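Local structure of glycoside hydrolase family 88 protein (Bacteroides vulgatus, 4Q88) at residues A[212-223]-A[236-247]. The protein is probably a glycoside hydrolase of family 88, its exact substrate and reaction not yet established. Sequence-based numbering, arbitrary orientation.
Sequences DGWAFAAFAKVL and YITRFQTMAKSI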
loop_
_atom_site.group_PDB
_atom_site.type_symbol
_atom_site.label_atom_id
_atom_site.label_comp_id
_atom_site.label_asym_id
_atom_site.label_seq_id
_atom_site.Cartn_x
_atom_site.Cartn_y
_atom_site.Cartn_z
ATOM N N ASP A 212 -6.865 -6.070 2.224
ATOM C CA ASP A 212 -6.953 -6.392 0.825
ATOM C C ASP A 212 -6.572 -5.235 -0.075
ATOM O O ASP A 212 -5.974 -5.479 -1.174
ATOM C CB ASP A 212 -8.283 -7.003 0.440
ATOM C CG ASP A 212 -8.372 -8.437 0.848
ATOM O OD1 ASP A 212 -7.804 -9.248 0.125
ATOM O OD2 ASP A 212 -8.872 -8.739 1.985
ATOM N N GLY A 213 -6.807 -4.011 0.370
ATOM C CA GLY A 213 -6.271 -2.829 -0.347
ATOM C C GLY A 213 -4.758 -2.861 -0.441
ATOM O O GLY A 213 -4.182 -2.630 -1.510
ATOM N N TRP A 214 -4.105 -3.119 0.698
ATOM C CA TRP A 214 -2.641 -3.212 0.684
ATOM C C TRP A 214 -2.191 -4.256 -0.361
ATOM O O TRP A 214 -1.304 -3.996 -1.206
ATOM C CB TRP A 214 -2.097 -3.612 2.063
ATOM C CG TRP A 214 -2.186 -2.603 3.162
ATOM C CD1 TRP A 214 -2.648 -2.846 4.428
ATOM C CD2 TRP A 214 -1.767 -1.221 3.160
ATOM N NE1 TRP A 214 -2.515 -1.741 5.183
ATOM C CE2 TRP A 214 -2.042 -0.712 4.424
ATOM C CE3 TRP A 214 -1.228 -0.365 2.208
ATOM C CZ2 TRP A 214 -1.775 0.595 4.768
ATOM C CZ3 TRP A 214 -0.986 0.953 2.565
ATOM C CH2 TRP A 214 -1.241 1.400 3.830
ATOM N N ALA A 215 -2.831 -5.433 -0.356
ATOM C CA ALA A 215 -2.432 -6.501 -1.232
ATOM C C ALA A 215 -2.629 -6.146 -2.707
ATOM O O ALA A 215 -1.719 -6.344 -3.540
ATOM C CB ALA A 215 -3.195 -7.809 -0.901
ATOM N N PHE A 216 -3.799 -5.598 -3.031
ATOM C CA PHE A 216 -4.148 -5.262 -4.417
ATOM C C PHE A 216 -3.234 -4.139 -4.956
ATOM O O PHE A 216 -2.711 -4.268 -6.093
ATOM C CB PHE A 216 -5.603 -4.831 -4.466
ATOM C CG PHE A 216 -6.178 -4.660 -5.827
ATOM C CD1 PHE A 216 -6.246 -5.691 -6.723
ATOM C CD2 PHE A 216 -6.838 -3.462 -6.149
ATOM C CE1 PHE A 216 -6.812 -5.524 -7.972
ATOM C CE2 PHE A 216 -7.458 -3.319 -7.375
ATOM C CZ PHE A 216 -7.469 -4.341 -8.287
ATOM N N ALA A 217 -3.045 -3.079 -4.186
ATOM C CA ALA A 217 -2.078 -2.004 -4.602
ATOM C C ALA A 217 -0.634 -2.545 -4.699
ATOM O O ALA A 217 0.107 -2.126 -5.574
ATOM C CB ALA A 217 -2.109 -0.856 -3.638
ATOM N N ALA A 218 -0.278 -3.444 -3.790
ATOM C CA ALA A 218 1.018 -4.117 -3.863
ATOM C C ALA A 218 1.251 -4.815 -5.165
ATOM O O ALA A 218 2.358 -4.705 -5.768
ATOM C CB ALA A 218 1.226 -5.047 -2.675
ATOM N N PHE A 219 0.283 -5.600 -5.627
ATOM C CA PHE A 219 0.481 -6.315 -6.881
ATOM C C PHE A 219 0.610 -5.360 -8.032
ATOM O O PHE A 219 1.412 -5.588 -8.955
ATOM C CB PHE A 219 -0.667 -7.305 -7.145
ATOM C CG PHE A 219 -0.504 -8.586 -6.400
ATOM C CD1 PHE A 219 0.466 -9.475 -6.778
ATOM C CD2 PHE A 219 -1.265 -8.893 -5.305
ATOM C CE1 PHE A 219 0.647 -10.679 -6.122
ATOM C CE2 PHE A 219 -1.049 -10.056 -4.585
ATOM C CZ PHE A 219 -0.083 -10.965 -5.002
ATOM N N ALA A 220 -0.144 -4.254 -8.008
ATOM C CA ALA A 220 0.078 -3.228 -9.045
ATOM C C ALA A 220 1.493 -2.672 -9.035
ATOM O O ALA A 220 2.177 -2.565 -10.111
ATOM C CB ALA A 220 -0.911 -2.083 -8.885
ATOM N N LYS A 221 1.994 -2.355 -7.850
ATOM C CA LYS A 221 3.360 -1.857 -7.739
ATOM C C LYS A 221 4.423 -2.896 -8.160
ATOM O O LYS A 221 5.460 -2.539 -8.752
ATOM C CB LYS A 221 3.649 -1.323 -6.359
ATOM C CG LYS A 221 2.917 0.000 -6.087
ATOM C CD LYS A 221 2.925 0.396 -4.660
ATOM C CE LYS A 221 4.165 1.066 -4.184
ATOM N NZ LYS A 221 4.505 2.363 -4.860
ATOM N N VAL A 222 4.180 -4.155 -7.837
ATOM C CA VAL A 222 5.058 -5.218 -8.294
ATOM C C VAL A 222 5.078 -5.247 -9.835
ATOM O O VAL A 222 6.177 -5.199 -10.452
ATOM C CB VAL A 222 4.647 -6.586 -7.738
ATOM C CG1 VAL A 222 5.279 -7.716 -8.552
ATOM C CG2 VAL A 222 5.041 -6.735 -6.289
ATOM N N LEU A 223 3.890 -5.279 -10.451
ATOM C CA LEU A 223 3.779 -5.379 -11.889
ATOM C C LEU A 223 4.314 -4.122 -12.611
ATOM O O LEU A 223 4.839 -4.226 -13.731
ATOM C CB LEU A 223 2.335 -5.704 -12.300
ATOM C CG LEU A 223 1.925 -7.124 -11.903
ATOM C CD1 LEU A 223 0.430 -7.291 -11.971
ATOM C CD2 LEU A 223 2.663 -8.166 -12.773
ATOM N N TYR A 236 1.430 -13.387 -10.962
ATOM C CA TYR A 236 1.024 -12.126 -10.345
ATOM C C TYR A 236 -0.115 -11.468 -11.111
ATOM O O TYR A 236 -1.061 -10.932 -10.526
ATOM C CB TYR A 236 2.221 -11.173 -10.189
ATOM C CG TYR A 236 3.433 -11.785 -9.469
ATOM C CD1 TYR A 236 3.299 -12.684 -8.394
ATOM C CD2 TYR A 236 4.733 -11.462 -9.889
ATOM C CE1 TYR A 236 4.417 -13.226 -7.749
ATOM C CE2 TYR A 236 5.849 -11.949 -9.239
ATOM C CZ TYR A 236 5.708 -12.858 -8.189
ATOM O OH TYR A 236 6.865 -13.349 -7.621
ATOM N N ILE A 237 -0.033 -11.456 -12.426
ATOM C CA ILE A 237 -1.128 -10.926 -13.241
ATOM C C ILE A 237 -2.451 -11.651 -12.965
ATOM O O ILE A 237 -3.507 -11.018 -12.801
ATOM C CB ILE A 237 -0.790 -10.965 -14.755
ATOM C CG1 ILE A 237 0.294 -9.958 -15.012
ATOM C CG2 ILE A 237 -2.014 -10.642 -15.597
ATOM C CD1 ILE A 237 0.941 -10.072 -16.389
ATOM N N THR A 238 -2.403 -12.972 -12.873
ATOM C CA THR A 238 -3.590 -13.745 -12.622
ATOM C C THR A 238 -4.165 -13.419 -11.240
ATOM O O THR A 238 -5.377 -13.228 -11.135
ATOM C CB THR A 238 -3.298 -15.240 -12.691
ATOM O OG1 THR A 238 -3.020 -15.576 -14.047
ATOM C CG2 THR A 238 -4.477 -16.023 -12.236
ATOM N N ARG A 239 -3.291 -13.256 -10.260
ATOM C CA ARG A 239 -3.754 -12.913 -8.922
ATOM C C ARG A 239 -4.384 -11.520 -8.947
ATOM O O ARG A 239 -5.473 -11.319 -8.374
ATOM C CB ARG A 239 -2.646 -13.026 -7.894
ATOM C CG ARG A 239 -3.041 -12.614 -6.486
ATOM C CD ARG A 239 -4.130 -13.462 -5.884
ATOM N NE ARG A 239 -3.912 -14.887 -6.098
ATOM C CZ ARG A 239 -3.050 -15.646 -5.433
ATOM N NH1 ARG A 239 -2.376 -15.168 -4.408
ATOM N NH2 ARG A 239 -2.949 -16.931 -5.734
ATOM N N PHE A 240 -3.709 -10.563 -9.579
ATOM C CA PHE A 240 -4.252 -9.203 -9.683
ATOM C C PHE A 240 -5.618 -9.153 -10.369
ATOM O O PHE A 240 -6.540 -8.474 -9.905
ATOM C CB PHE A 240 -3.231 -8.341 -10.427
ATOM C CG PHE A 240 -3.656 -6.929 -10.616
ATOM C CD1 PHE A 240 -3.625 -6.024 -9.556
ATOM C CD2 PHE A 240 -3.961 -6.471 -11.873
ATOM C CE1 PHE A 240 -3.951 -4.682 -9.737
ATOM C CE2 PHE A 240 -4.314 -5.125 -12.056
ATOM C CZ PHE A 240 -4.315 -4.245 -10.985
ATOM N N GLN A 241 -5.748 -9.842 -11.495
ATOM C CA GLN A 241 -7.001 -9.854 -12.224
ATOM C C GLN A 241 -8.134 -10.520 -11.439
ATOM O O GLN A 241 -9.284 -10.061 -11.486
ATOM C CB GLN A 241 -6.824 -10.520 -13.571
ATOM C CG GLN A 241 -5.971 -9.672 -14.500
ATOM C CD GLN A 241 -5.607 -10.420 -15.776
ATOM O OE1 GLN A 241 -5.470 -11.693 -15.783
ATOM N NE2 GLN A 241 -5.377 -9.663 -16.845
ATOM N N THR A 242 -7.816 -11.618 -10.756
ATOM C CA THR A 242 -8.835 -12.289 -9.918
ATOM C C THR A 242 -9.267 -11.455 -8.749
ATOM O O THR A 242 -10.462 -11.374 -8.432
ATOM C CB THR A 242 -8.259 -13.593 -9.412
ATOM O OG1 THR A 242 -7.866 -14.412 -10.521
ATOM C CG2 THR A 242 -9.262 -14.334 -8.570
HETATM N N MSE A 243 -8.311 -10.800 -8.065
HETATM C CA MSE A 243 -8.683 -9.914 -6.992
HETATM C C MSE A 243 -9.516 -8.769 -7.488
HETATM O O MSE A 243 -10.476 -8.353 -6.846
HETATM C CB MSE A 243 -7.451 -9.304 -6.270
HETATM C CG MSE A 243 -6.587 -10.334 -5.577
HETATM SE SE MSE A 243 -5.271 -9.374 -4.467
HETATM C CE MSE A 243 -6.494 -8.631 -3.106
ATOM N N ALA A 244 -9.200 -8.249 -8.671
ATOM C CA ALA A 244 -9.975 -7.137 -9.221
ATOM C C ALA A 244 -11.460 -7.501 -9.346
ATOM O O ALA A 244 -12.357 -6.703 -8.984
ATOM C CB ALA A 244 -9.435 -6.713 -10.608
ATOM N N LYS A 245 -11.707 -8.688 -9.840
ATOM C CA LYS A 245 -13.056 -9.146 -10.019
ATOM C C LYS A 245 -13.762 -9.316 -8.609
ATOM O O LYS A 245 -14.951 -8.906 -8.434
ATOM C CB LYS A 245 -13.062 -10.445 -10.773
ATOM C CG LYS A 245 -14.453 -10.880 -11.159
ATOM C CD LYS A 245 -14.448 -11.989 -12.195
ATOM C CE LYS A 245 -15.879 -12.283 -12.632
ATOM N NZ LYS A 245 -15.933 -13.515 -13.473
ATOM N N SER A 246 -13.074 -9.950 -7.659
ATOM C CA SER A 246 -13.674 -10.161 -6.329
ATOM C C SER A 246 -13.926 -8.851 -5.584
ATOM O O SER A 246 -14.970 -8.661 -4.853
ATOM C CB SER A 246 -12.788 -11.088 -5.539
ATOM O OG SER A 246 -12.679 -12.319 -6.218
ATOM N N ILE A 247 -12.972 -7.950 -5.714
ATOM C CA ILE A 247 -13.105 -6.630 -5.080
ATOM C C ILE A 247 -14.278 -5.873 -5.741
ATOM O O ILE A 247 -15.119 -5.263 -5.064
ATOM C CB ILE A 247 -11.797 -5.848 -5.141
ATOM C CG1 ILE A 247 -10.704 -6.525 -4.311
ATOM C CG2 ILE A 247 -12.033 -4.410 -4.747
ATOM C CD1 ILE A 247 -9.305 -6.042 -4.677
#
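Two successive helices of the six-hairpin fold pack here by knobs into holes: Phe216 and Phe219 of 212-223 enter holes on 236-247, and Phe240 enters in return among Phe216, Phe219, Ala220 and Leu223. Phe216 holds its CG anti to the backbone N (chi1 -171°), which swings the ring across to the partner helix. Ile247 CD1 lies over one face, 3.8 Å from the centroid of the Phe216 ring, a CH-pi contact. Over the opposite face comes Phe240, its ring nearly parallel (15°) but slid so far that the two barely overlap, with Phe216 CE1 and Phe240 CE1 3.5 Å apart. Ala244 has nothing beyond CB, so Phe216 CE1 can come 3.7 Å from Ala244 N. With an alanine at Phe216, Ile247 CD1 and the Phe240 ring would probably lose the aromatic surface they share, opening a gap between them. Successive helices of this clan's (alpha/alpha)6 barrel run roughly antiparallel; here the segments' N-to-C directions lie 142° apart, their axes approaching to 9.7 Å. Arg239 CG lies over a face of the Phe219 ring, 3.7 Å from Phe219 CZ; the aliphatic stem serves as apolar cover while the guanidinium salt-bridges Asp176. Met243, an unbranched, flexible selenomethionine, bends at its end to reach among Asp212, Ala215, Phe216 and Phe219, its SE making an oblique Met-aromatic contact 4.1 Å from Phe219 CD2. Toward the connection between the helices, branched Leu223 fills the angle between Tyr236 and Ile237, Leu223 CD2 lying 3.7 Å from Ile237 CG1.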